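Local coordinates for protein EmGH1 (Erythrobacter marinus, PDB 5Z87) that probably hydrolyses beta-glucosidic bonds, as a member of glycosyl hydrolase family 3, releasing glucose units from small saccharides, at residues E332-G337 and N349-M354. Numbering follows the deposited sequence.
Sequences EAAIMG and NGVYLM
Tyr352 lies along helix 330-340 and touches it at residues one turn apart, a worked example of how small residues let an aromatic ring settle close to a helix backbone. Its CB leaves the short 3-10 segment 351-353 beside the helix rather than straight at it, and the ring then closes the distance. CD1 meets the methyl of Ala334, with 4.0 Å from CD1 to Ala334 CB. One atom further out, CE1 approaches the backbone of the same residue, 3.5 Å from Ala334 O, which comes to the ring obliquely. At the tip, the hydroxyl reaches the next turn, where Tyr352 OH stands 3.4 Å from Gly337 C. Gly337, having no side chain, lets the hydroxyl come up to its backbone. The OH spends its polarity elsewhere, in a hydrogen bond to Val342 O beyond the helix end.

Ala334 is shared with Val351: its CB sits 3.7 Å from Val351 CG2 and 3.5 Å from Val351 O. With CG1 anti to the carbonyl carbon, Val351 has CG2 turned onto the helix. No hydrogen bond crosses between the two segments; the Glu345 carboxylate instead takes Val351 N on OE1 and Tyr352 N on OE2, holding the start of the 3-10 segment. An alanine in place of Tyr352 would probably leave Val342 O without its hydroxyl partner and open a gap beside Ala334 and Gly337.

Through this buried contact, the 3-10 turn in the loop between strand 345-346 and helix 355-360 packs back on helix 330-340 within the TIM-barrel-type N-terminal domain of a family 3 glycosidase.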
loop_
_atom_site.group_PDB
_atom_site.type_symbol
_atom_site.label_atom_id
_atom_site.label_comp_id
_atom_site.label_asym_id
_atom_site.label_seq_id
_atom_site.Cartn_x
_atom_site.Cartn_y
_atom_site.Cartn_z
ATOM N N GLU A 332 -8.740 -31.090 -5.301
ATOM C CA GLU A 332 -8.004 -30.245 -6.235
ATOM C C GLU A 332 -6.943 -29.415 -5.520
ATOM O O GLU A 332 -5.883 -29.150 -6.092
ATOM C CB GLU A 332 -8.950 -29.329 -7.023
ATOM C CG GLU A 332 -8.163 -28.415 -7.974
ATOM C CD GLU A 332 -9.002 -27.675 -9.028
ATOM O OE1 GLU A 332 -10.079 -27.134 -8.696
ATOM O OE2 GLU A 332 -8.556 -27.621 -10.198
ATOM N N ALA A 333 -7.195 -29.017 -4.268
ATOM C CA ALA A 333 -6.198 -28.247 -3.520
ATOM C C ALA A 333 -4.953 -29.083 -3.242
ATOM O O ALA A 333 -3.820 -28.618 -3.440
ATOM C CB ALA A 333 -6.799 -27.730 -2.206
ATOM N N ALA A 334 -5.145 -30.318 -2.773
ATOM C CA ALA A 334 -4.013 -31.216 -2.563
ATOM C C ALA A 334 -3.187 -31.350 -3.834
ATOM O O ALA A 334 -1.954 -31.260 -3.792
ATOM C CB ALA A 334 -4.518 -32.584 -2.082
ATOM N N ILE A 335 -3.853 -31.492 -4.988
ATOM C CA ILE A 335 -3.132 -31.687 -6.246
ATOM C C ILE A 335 -2.346 -30.436 -6.620
ATOM O O ILE A 335 -1.181 -30.516 -7.032
ATOM C CB ILE A 335 -4.097 -32.096 -7.372
ATOM C CG1 ILE A 335 -4.674 -33.484 -7.104
ATOM C CG2 ILE A 335 -3.362 -32.091 -8.722
ATOM C CD1 ILE A 335 -5.689 -33.938 -8.155
ATOM N N MET A 336 -2.972 -29.259 -6.495
ATOM C CA MET A 336 -2.275 -28.010 -6.809
ATOM C C MET A 336 -1.045 -27.816 -5.925
ATOM O O MET A 336 0.045 -27.507 -6.423
ATOM C CB MET A 336 -3.226 -26.826 -6.662
ATOM C CG MET A 336 -4.216 -26.700 -7.795
ATOM S SD MET A 336 -5.238 -25.218 -7.612
ATOM C CE MET A 336 -6.344 -25.423 -9.011
ATOM N N GLY A 337 -1.198 -27.991 -4.605
ATOM C CA GLY A 337 -0.056 -27.822 -3.715
ATOM C C GLY A 337 1.089 -28.780 -4.016
ATOM O O GLY A 337 2.262 -28.384 -4.046
ATOM N N ASN A 349 -5.832 -33.638 9.896
ATOM C CA ASN A 349 -6.758 -34.190 8.917
ATOM C C ASN A 349 -6.601 -33.481 7.573
ATOM O O ASN A 349 -7.555 -32.962 6.997
ATOM C CB ASN A 349 -8.194 -34.086 9.437
ATOM C CG ASN A 349 -9.183 -34.817 8.569
ATOM O OD1 ASN A 349 -8.855 -35.827 7.960
ATOM N ND2 ASN A 349 -10.407 -34.306 8.500
ATOM N N GLY A 350 -5.366 -33.428 7.093
ATOM C CA GLY A 350 -5.046 -32.614 5.937
ATOM C C GLY A 350 -5.599 -33.163 4.634
ATOM O O GLY A 350 -6.062 -34.303 4.527
ATOM N N VAL A 351 -5.549 -32.319 3.603
ATOM C CA VAL A 351 -5.996 -32.767 2.293
ATOM C C VAL A 351 -4.982 -33.723 1.664
ATOM O O VAL A 351 -5.348 -34.506 0.777
ATOM C CB VAL A 351 -6.308 -31.568 1.365
ATOM C CG1 VAL A 351 -7.384 -30.686 1.978
ATOM C CG2 VAL A 351 -5.049 -30.755 1.047
ATOM N N TYR A 352 -3.720 -33.705 2.115
ATOM C CA TYR A 352 -2.767 -34.677 1.586
ATOM C C TYR A 352 -3.116 -36.114 1.959
ATOM O O TYR A 352 -2.542 -37.035 1.375
ATOM C CB TYR A 352 -1.347 -34.377 2.061
ATOM C CG TYR A 352 -0.597 -33.420 1.174
ATOM C CD1 TYR A 352 -1.268 -32.629 0.243
ATOM C CD2 TYR A 352 0.785 -33.294 1.276
ATOM C CE1 TYR A 352 -0.572 -31.732 -0.587
ATOM C CE2 TYR A 352 1.496 -32.396 0.457
ATOM C CZ TYR A 352 0.805 -31.624 -0.472
ATOM O OH TYR A 352 1.498 -30.748 -1.269
ATOM N N LEU A 353 -4.036 -36.328 2.902
ATOM C CA LEU A 353 -4.488 -37.681 3.185
ATOM C C LEU A 353 -5.211 -38.294 1.989
ATOM O O LEU A 353 -5.324 -39.520 1.909
ATOM C CB LEU A 353 -5.387 -37.695 4.424
ATOM C CG LEU A 353 -4.695 -37.742 5.801
ATOM C CD1 LEU A 353 -3.668 -36.648 5.982
ATOM C CD2 LEU A 353 -5.694 -37.679 6.951
ATOM N N MET A 354 -5.676 -37.471 1.045
ATOM C CA MET A 354 -6.311 -37.956 -0.176
ATOM C C MET A 354 -5.309 -38.376 -1.244
ATOM O O MET A 354 -5.723 -38.941 -2.260
ATOM C CB MET A 354 -7.235 -36.878 -0.774
ATOM C CG MET A 354 -8.382 -36.431 0.124
ATOM S SD MET A 354 -9.267 -35.001 -0.561
ATOM C CE MET A 354 -10.348 -34.599 0.813
#